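Local coordinates for protein collagen adhesin (Staphylococcus aureus, PDB 2F68) that probably anchors the bacterium to host tissue by binding collagen, its extracellular domains wrapping around the collagen triple helix, at residues V54-Y67 with A108-T120. Numbering follows the deposited sequence.
Sequences VAWPTSGTVKIEGY and AEFEVQGRNLTQT
Strands 62-66 and 108-116 run antiparallel (151°), with K63-R115 and E65-Q113 as hydrogen-bonded pairs; K63 N lies 2.9 Å from R115 O and E65 N 2.8 Å from Q113 O, and a further bond, L117 N to T61 O, extends the ladder past the strand end. Toward Y67 it fades: the bond from Y67 N to E111 O is weak, and water 1 bridges the carbonyls of both residues. Side chains alternate between two faces. On one, I64 CG2 packs 3.8 Å from V112 CB and also lies over one face of the W56 indole; V112 CG1 lies over the same face, displaced toward the rim. G66 CA, without a side chain, lies 3.7 Å from V112 CG1. The W56 and F110 rings point at one another and meet rim to rim, W56 CZ3 3.5 Å from F110 CE1 with planes 52° apart; V54 CG1 also reaches the F110 edge. These residues form part of the hydrophobic core of an Ig-like domain, with A90 and I130 of neighbouring strands touching W56. K63, E65, Q113 and R115 line the other face. The extended Q113 chain, CG anti to the backbone N (chi1 -167°), passes the Y67 hydroxyl, with Y67 OH 3.4 Å from Q113 CD; its NE2 bonds weakly to G30. E65 and R115 run side by side, yet E65 OE2 and R115 NH1 stay 4.7 Å apart, too far for a salt bridge. The K63 chain bends at its end to reach the preceding loop, NZ donating to a lone pair of T58 O, while L117 CD1 rests against K63 CB at 3.8 Å.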
ATOM      1  N   VAL A  54      16.461 -11.596   1.097  1.00 20.47           N
ATOM      2  CA  VAL A  54      15.396 -11.869   2.060  1.00 20.21           C
ATOM      3  C   VAL A  54      14.187 -12.421   1.302  1.00 20.65           C
ATOM      4  O   VAL A  54      13.567 -11.715   0.502  1.00 20.01           O
ATOM      5  CB  VAL A  54      15.004 -10.604   2.871  1.00 19.35           C
ATOM      6  CG1 VAL A  54      13.910 -10.926   3.882  1.00 18.73           C
ATOM      7  CG2 VAL A  54      16.219 -10.015   3.582  1.00 20.06           C
ATOM      8  N   ALA A  55      13.868 -13.689   1.556  1.00 19.15           N
ATOM      9  CA  ALA A  55      12.819 -14.395   0.819  1.00 20.37           C
ATOM     10  C   ALA A  55      11.577 -14.680   1.663  1.00 19.66           C
ATOM     11  O   ALA A  55      11.665 -14.846   2.881  1.00 18.79           O
ATOM     12  CB  ALA A  55      13.370 -15.688   0.227  1.00 20.49           C
ATOM     13  N   TRP A  56      10.427 -14.738   0.993  1.00 20.18           N
ATOM     14  CA  TRP A  56       9.138 -15.010   1.630  1.00 20.10           C
ATOM     15  C   TRP A  56       8.161 -15.651   0.634  1.00 20.97           C
ATOM     16  O   TRP A  56       8.349 -15.517  -0.578  1.00 21.13           O
ATOM     17  CB  TRP A  56       8.541 -13.723   2.217  1.00 19.73           C
ATOM     18  CG  TRP A  56       8.539 -12.552   1.274  1.00 18.35           C
ATOM     19  CD1 TRP A  56       7.773 -12.399   0.153  1.00 17.92           C
ATOM     20  CD2 TRP A  56       9.331 -11.362   1.383  1.00 19.58           C
ATOM     21  NE1 TRP A  56       8.044 -11.193  -0.447  1.00 20.48           N
ATOM     22  CE2 TRP A  56       8.996 -10.536   0.287  1.00 19.43           C
ATOM     23  CE3 TRP A  56      10.294 -10.916   2.298  1.00 20.84           C
ATOM     24  CZ2 TRP A  56       9.590  -9.286   0.081  1.00 19.80           C
ATOM     25  CZ3 TRP A  56      10.885  -9.674   2.092  1.00 19.46           C
ATOM     26  CH2 TRP A  56      10.529  -8.874   0.991  1.00 19.79           C
ATOM     27  N   PRO A  57       7.121 -16.354   1.138  1.00 21.17           N
ATOM     28  CA  PRO A  57       6.119 -16.953   0.248  1.00 20.65           C
ATOM     29  C   PRO A  57       5.364 -15.914  -0.583  1.00 21.21           C
ATOM     30  O   PRO A  57       4.887 -14.910  -0.046  1.00 18.45           O
ATOM     31  CB  PRO A  57       5.164 -17.665   1.217  1.00 20.96           C
ATOM     32  CG  PRO A  57       5.386 -17.011   2.535  1.00 20.85           C
ATOM     33  CD  PRO A  57       6.832 -16.649   2.554  1.00 21.37           C
ATOM     34  N   THR A  58       5.274 -16.165  -1.886  1.00 20.42           N
ATOM     35  CA  THR A  58       4.604 -15.257  -2.820  1.00 22.91           C
ATOM     36  C   THR A  58       3.279 -15.833  -3.324  1.00 23.19           C
ATOM     37  O   THR A  58       2.457 -15.112  -3.895  1.00 22.97           O
ATOM     38  CB  THR A  58       5.506 -14.915  -4.030  1.00 22.78           C
ATOM     39  OG1 THR A  58       5.960 -16.124  -4.652  1.00 24.57           O
ATOM     40  CG2 THR A  58       6.710 -14.090  -3.591  1.00 24.67           C
ATOM     41  N   SER A  59       3.083 -17.133  -3.108  1.00 23.01           N
ATOM     42  CA  SER A  59       1.870 -17.831  -3.537  1.00 22.60           C
ATOM     43  C   SER A  59       1.566 -19.035  -2.647  1.00 21.95           C
ATOM     44  O   SER A  59       2.450 -19.546  -1.954  1.00 20.42           O
ATOM     45  CB  SER A  59       1.993 -18.272  -5.000  1.00 23.26           C
ATOM     46  OG  SER A  59       3.158 -19.052  -5.203  1.00 22.65           O
ATOM     47  N   GLY A  60       0.311 -19.479  -2.673  1.00 21.37           N
ATOM     48  CA  GLY A  60      -0.126 -20.635  -1.893  1.00 22.44           C
ATOM     49  C   GLY A  60      -1.258 -20.301  -0.941  1.00 22.28           C
ATOM     50  O   GLY A  60      -2.308 -19.810  -1.361  1.00 22.82           O
ATOM     51  N   THR A  61      -1.038 -20.575   0.342  1.00 22.26           N
ATOM     52  CA  THR A  61      -2.019 -20.272   1.386  1.00 22.62           C
ATOM     53  C   THR A  61      -1.825 -18.859   1.933  1.00 24.04           C
ATOM     54  O   THR A  61      -2.797 -18.153   2.209  1.00 22.41           O
ATOM     55  CB  THR A  61      -1.954 -21.284   2.551  1.00 23.62           C
ATOM     56  OG1 THR A  61      -0.605 -21.390   3.025  1.00 23.46           O
ATOM     57  CG2 THR A  61      -2.437 -22.655   2.099  1.00 20.82           C
ATOM     58  N   VAL A  62      -0.564 -18.458   2.084  1.00 22.65           N
ATOM     59  CA  VAL A  62      -0.213 -17.117   2.553  1.00 23.76           C
ATOM     60  C   VAL A  62       0.690 -16.383   1.562  1.00 23.53           C
ATOM     61  O   VAL A  62       1.545 -16.994   0.915  1.00 23.02           O
ATOM     62  CB  VAL A  62       0.442 -17.131   3.960  1.00 24.08           C
ATOM     63  CG1 VAL A  62      -0.623 -17.227   5.042  1.00 25.52           C
ATOM     64  CG2 VAL A  62       1.465 -18.261   4.088  1.00 25.34           C
ATOM     65  N   LYS A  63       0.489 -15.072   1.453  1.00 24.11           N
ATOM     66  CA  LYS A  63       1.258 -14.236   0.537  1.00 25.11           C
ATOM     67  C   LYS A  63       1.847 -13.025   1.256  1.00 23.84           C
ATOM     68  O   LYS A  63       1.128 -12.271   1.917  1.00 23.92           O
ATOM     69  CB  LYS A  63       0.380 -13.789  -0.638  1.00 26.24           C
ATOM     70  CG  LYS A  63       1.107 -12.991  -1.716  1.00 29.00           C
ATOM     71  CD  LYS A  63       0.192 -12.704  -2.899  1.00 28.88           C
ATOM     72  CE  LYS A  63       0.866 -11.818  -3.940  1.00 32.41           C
ATOM     73  NZ  LYS A  63       1.976 -12.506  -4.660  1.00 34.65           N
ATOM     74  N   ILE A  64       3.160 -12.854   1.125  1.00 21.89           N
ATOM     75  CA  ILE A  64       3.858 -11.697   1.679  1.00 21.32           C
ATOM     76  C   ILE A  64       4.292 -10.772   0.542  1.00 21.41           C
ATOM     77  O   ILE A  64       4.945 -11.208  -0.409  1.00 19.33           O
ATOM     78  CB  ILE A  64       5.079 -12.114   2.554  1.00 20.67           C
ATOM     79  CG1 ILE A  64       4.644 -13.017   3.722  1.00 21.30           C
ATOM     80  CG2 ILE A  64       5.854 -10.888   3.052  1.00 17.67           C
ATOM     81  CD1 ILE A  64       3.696 -12.370   4.739  1.00 22.32           C
ATOM     82  N   GLU A  65       3.912  -9.502   0.646  1.00 22.86           N
ATOM     83  CA  GLU A  65       4.220  -8.512  -0.382  1.00 23.43           C
ATOM     84  C   GLU A  65       5.050  -7.364   0.186  1.00 23.18           C
ATOM     85  O   GLU A  65       4.572  -6.593   1.023  1.00 22.11           O
ATOM     86  CB  GLU A  65       2.933  -7.977  -1.020  1.00 24.52           C
ATOM     87  CG  GLU A  65       2.092  -9.030  -1.731  1.00 26.95           C
ATOM     88  CD  GLU A  65       0.821  -8.462  -2.338  1.00 29.14           C
ATOM     89  OE1 GLU A  65       0.917  -7.588  -3.227  1.00 29.87           O
ATOM     90  OE2 GLU A  65      -0.277  -8.898  -1.932  1.00 35.43           O
ATOM     91  N   GLY A  66       6.295  -7.265  -0.270  1.00 21.67           N
ATOM     92  CA  GLY A  66       7.202  -6.208   0.168  1.00 21.74           C
ATOM     93  C   GLY A  66       6.925  -4.895  -0.535  1.00 21.62           C
ATOM     94  O   GLY A  66       6.931  -4.829  -1.765  1.00 21.26           O
ATOM     95  N   TYR A  67       6.681  -3.848   0.251  1.00 22.53           N
ATOM     96  CA  TYR A  67       6.428  -2.515  -0.291  1.00 23.29           C
ATOM     97  C   TYR A  67       7.677  -1.958  -0.972  1.00 24.37           C
ATOM     98  O   TYR A  67       8.752  -1.906  -0.367  1.00 24.35           O
ATOM     99  CB  TYR A  67       5.937  -1.566   0.805  1.00 23.28           C
ATOM    100  CG  TYR A  67       4.550  -1.884   1.325  1.00 24.09           C
ATOM    101  CD1 TYR A  67       4.375  -2.643   2.482  1.00 23.97           C
ATOM    102  CD2 TYR A  67       3.413  -1.421   0.663  1.00 23.59           C
ATOM    103  CE1 TYR A  67       3.101  -2.936   2.965  1.00 24.69           C
ATOM    104  CE2 TYR A  67       2.137  -1.707   1.137  1.00 23.59           C
ATOM    105  CZ  TYR A  67       1.988  -2.464   2.288  1.00 24.72           C
ATOM    106  OH  TYR A  67       0.726  -2.748   2.758  1.00 25.80           O
ATOM    107  N   ALA A 108      18.802  -3.911   7.789  1.00 20.83           N
ATOM    108  CA  ALA A 108      17.819  -3.541   6.773  1.00 21.29           C
ATOM    109  C   ALA A 108      16.403  -3.692   7.323  1.00 21.14           C
ATOM    110  O   ALA A 108      15.918  -4.810   7.522  1.00 20.66           O
ATOM    111  CB  ALA A 108      18.003  -4.384   5.522  1.00 22.45           C
ATOM    112  N   GLU A 109      15.750  -2.559   7.569  1.00 20.94           N
ATOM    113  CA  GLU A 109      14.404  -2.539   8.132  1.00 21.12           C
ATOM    114  C   GLU A 109      13.394  -2.048   7.096  1.00 21.86           C
ATOM    115  O   GLU A 109      13.542  -0.956   6.544  1.00 22.39           O
ATOM    116  CB  GLU A 109      14.367  -1.661   9.388  1.00 20.55           C
ATOM    117  CG  GLU A 109      13.218  -1.969  10.338  1.00 22.72           C
ATOM    118  CD  GLU A 109      13.271  -1.154  11.621  1.00 28.50           C
ATOM    119  OE1 GLU A 109      13.548   0.064  11.554  1.00 30.18           O
ATOM    120  OE2 GLU A 109      13.023  -1.732  12.700  1.00 30.65           O
ATOM    121  N   PHE A 110      12.374  -2.865   6.836  1.00 22.40           N
ATOM    122  CA  PHE A 110      11.349  -2.553   5.836  1.00 21.12           C
ATOM    123  C   PHE A 110       9.993  -3.169   6.183  1.00 22.75           C
ATOM    124  O   PHE A 110       9.922  -4.165   6.906  1.00 22.48           O
ATOM    125  CB  PHE A 110      11.799  -2.993   4.432  1.00 21.63           C
ATOM    126  CG  PHE A 110      12.199  -4.444   4.340  1.00 19.68           C
ATOM    127  CD1 PHE A 110      11.257  -5.423   4.037  1.00 21.80           C
ATOM    128  CD2 PHE A 110      13.523  -4.828   4.543  1.00 20.56           C
ATOM    129  CE1 PHE A 110      11.624  -6.763   3.950  1.00 20.63           C
ATOM    130  CE2 PHE A 110      13.899  -6.167   4.457  1.00 19.99           C
ATOM    131  CZ  PHE A 110      12.947  -7.136   4.159  1.00 19.30           C
ATOM    132  N   GLU A 111       8.925  -2.571   5.658  1.00 23.20           N
ATOM    133  CA  GLU A 111       7.560  -3.030   5.922  1.00 23.35           C
ATOM    134  C   GLU A 111       7.018  -3.909   4.797  1.00 21.73           C
ATOM    135  O   GLU A 111       7.283  -3.660   3.619  1.00 21.07           O
ATOM    136  CB  GLU A 111       6.625  -1.838   6.148  1.00 23.33           C
ATOM    137  CG  GLU A 111       6.911  -1.043   7.420  1.00 25.94           C
ATOM    138  CD  GLU A 111       5.967   0.134   7.615  1.00 26.64           C
ATOM    139  OE1 GLU A 111       5.785   0.558   8.776  1.00 32.21           O
ATOM    140  OE2 GLU A 111       5.407   0.640   6.617  1.00 29.75           O
ATOM    141  N   VAL A 112       6.263  -4.940   5.175  1.00 21.87           N
ATOM    142  CA  VAL A 112       5.633  -5.857   4.218  1.00 21.26           C
ATOM    143  C   VAL A 112       4.139  -6.030   4.509  1.00 22.45           C
ATOM    144  O   VAL A 112       3.672  -5.716   5.607  1.00 22.26           O
ATOM    145  CB  VAL A 112       6.330  -7.252   4.182  1.00 21.06           C
ATOM    146  CG1 VAL A 112       7.781  -7.135   3.725  1.00 19.05           C
ATOM    147  CG2 VAL A 112       6.241  -7.953   5.536  1.00 19.46           C
ATOM    148  N   GLN A 113       3.398  -6.530   3.520  1.00 21.93           N
ATOM    149  CA  GLN A 113       1.967  -6.793   3.671  1.00 23.14           C
ATOM    150  C   GLN A 113       1.685  -8.294   3.655  1.00 22.60           C
ATOM    151  O   GLN A 113       2.153  -9.013   2.770  1.00 22.75           O
ATOM    152  CB  GLN A 113       1.169  -6.088   2.569  1.00 23.27           C
ATOM    153  CG  GLN A 113      -0.338  -6.038   2.816  1.00 25.41           C
ATOM    154  CD  GLN A 113      -1.106  -5.367   1.688  1.00 25.93           C
ATOM    155  OE1 GLN A 113      -0.785  -5.535   0.510  1.00 31.47           O
ATOM    156  NE2 GLN A 113      -2.135  -4.608   2.047  1.00 28.90           N
ATOM    157  N   GLY A 114       0.917  -8.756   4.640  1.00 20.87           N
ATOM    158  CA  GLY A 114       0.564 -10.168   4.760  1.00 22.65           C
ATOM    159  C   GLY A 114      -0.860 -10.459   4.328  1.00 24.48           C
ATOM    160  O   GLY A 114      -1.791  -9.750   4.716  1.00 23.40           O
ATOM    161  N   ARG A 115      -1.023 -11.509   3.528  1.00 23.96           N
ATOM    162  CA  ARG A 115      -2.329 -11.897   2.999  1.00 25.39           C
ATOM    163  C   ARG A 115      -2.631 -13.373   3.238  1.00 26.47           C
ATOM    164  O   ARG A 115      -1.756 -14.227   3.087  1.00 24.68           O
ATOM    165  CB  ARG A 115      -2.407 -11.596   1.498  1.00 26.55           C
ATOM    166  CG  ARG A 115      -2.706 -10.140   1.143  1.00 28.51           C
ATOM    167  CD  ARG A 115      -4.197  -9.807   1.251  1.00 37.60           C
ATOM    168  NE  ARG A 115      -5.047 -10.777   0.558  1.00 42.26           N
ATOM    169  CZ  ARG A 115      -5.345 -10.744  -0.739  1.00 42.74           C
ATOM    170  NH1 ARG A 115      -4.865  -9.782  -1.520  1.00 42.23           N
ATOM    171  NH2 ARG A 115      -6.127 -11.679  -1.260  1.00 40.66           N
ATOM    172  N   ASN A 116      -3.875 -13.659   3.616  1.00 26.97           N
ATOM    173  CA  ASN A 116      -4.362 -15.030   3.726  1.00 29.13           C
ATOM    174  C   ASN A 116      -5.211 -15.364   2.498  1.00 30.40           C
ATOM    175  O   ASN A 116      -6.382 -14.985   2.417  1.00 30.65           O
ATOM    176  CB  ASN A 116      -5.162 -15.222   5.021  1.00 30.31           C
ATOM    177  CG  ASN A 116      -5.270 -16.683   5.441  1.00 32.61           C
ATOM    178  OD1 ASN A 116      -5.523 -17.567   4.622  1.00 35.98           O
ATOM    179  ND2 ASN A 116      -5.087 -16.936   6.732  1.00 30.54           N
ATOM    180  N   LEU A 117      -4.601 -16.067   1.545  1.00 30.04           N
ATOM    181  CA  LEU A 117      -5.225 -16.343   0.249  1.00 30.96           C
ATOM    182  C   LEU A 117      -6.337 -17.389   0.318  1.00 33.18           C
ATOM    183  O   LEU A 117      -7.395 -17.215  -0.289  1.00 33.28           O
ATOM    184  CB  LEU A 117      -4.168 -16.763  -0.783  1.00 30.26           C
ATOM    185  CG  LEU A 117      -3.071 -15.764  -1.174  1.00 29.73           C
ATOM    186  CD1 LEU A 117      -1.972 -16.467  -1.958  1.00 30.30           C
ATOM    187  CD2 LEU A 117      -3.629 -14.587  -1.972  1.00 31.71           C
ATOM    188  N   THR A 118      -6.090 -18.467   1.059  1.00 34.72           N
ATOM    189  CA  THR A 118      -7.047 -19.572   1.172  1.00 36.99           C
ATOM    190  C   THR A 118      -8.160 -19.305   2.190  1.00 38.70           C
ATOM    191  O   THR A 118      -9.162 -20.026   2.218  1.00 39.44           O
ATOM    192  CB  THR A 118      -6.345 -20.907   1.513  1.00 36.17           C
ATOM    193  OG1 THR A 118      -5.435 -20.713   2.603  1.00 35.48           O
ATOM    194  CG2 THR A 118      -5.580 -21.436   0.306  1.00 35.69           C
ATOM    195  N   GLN A 119      -7.978 -18.264   3.006  1.00 41.08           N
ATOM    196  CA  GLN A 119      -8.920 -17.887   4.072  1.00 43.50           C
ATOM    197  C   GLN A 119      -9.185 -19.066   5.013  1.00 44.71           C
ATOM    198  O   GLN A 119     -10.264 -19.665   4.997  1.00 45.35           O
ATOM    199  CB  GLN A 119     -10.233 -17.330   3.492  1.00 43.79           C
ATOM    200  CG  GLN A 119     -10.070 -16.130   2.553  1.00 46.17           C
ATOM    201  CD  GLN A 119      -9.681 -14.846   3.271  1.00 49.62           C
ATOM    202  OE1 GLN A 119      -9.975 -14.660   4.453  1.00 49.98           O
ATOM    203  NE2 GLN A 119      -9.021 -13.947   2.550  1.00 48.44           N
ATOM    204  N   THR A 120      -8.185 -19.386   5.831  1.00 46.02           N
ATOM    205  CA  THR A 120      -8.205 -20.601   6.646  1.00 46.59           C
ATOM    206  C   THR A 120      -7.830 -20.362   8.112  1.00 47.71           C
ATOM    207  O   THR A 120      -7.264 -19.323   8.461  1.00 47.10           O
ATOM    208  CB  THR A 120      -7.290 -21.697   6.031  1.00 47.11           C
ATOM    209  OG1 THR A 120      -7.374 -22.895   6.812  1.00 46.24           O
ATOM    210  CG2 THR A 120      -5.837 -21.231   5.966  1.00 45.57           C
TER
HETATM  211  O   HOH W   1       9.186  -1.829   2.521  1.00 23.47           O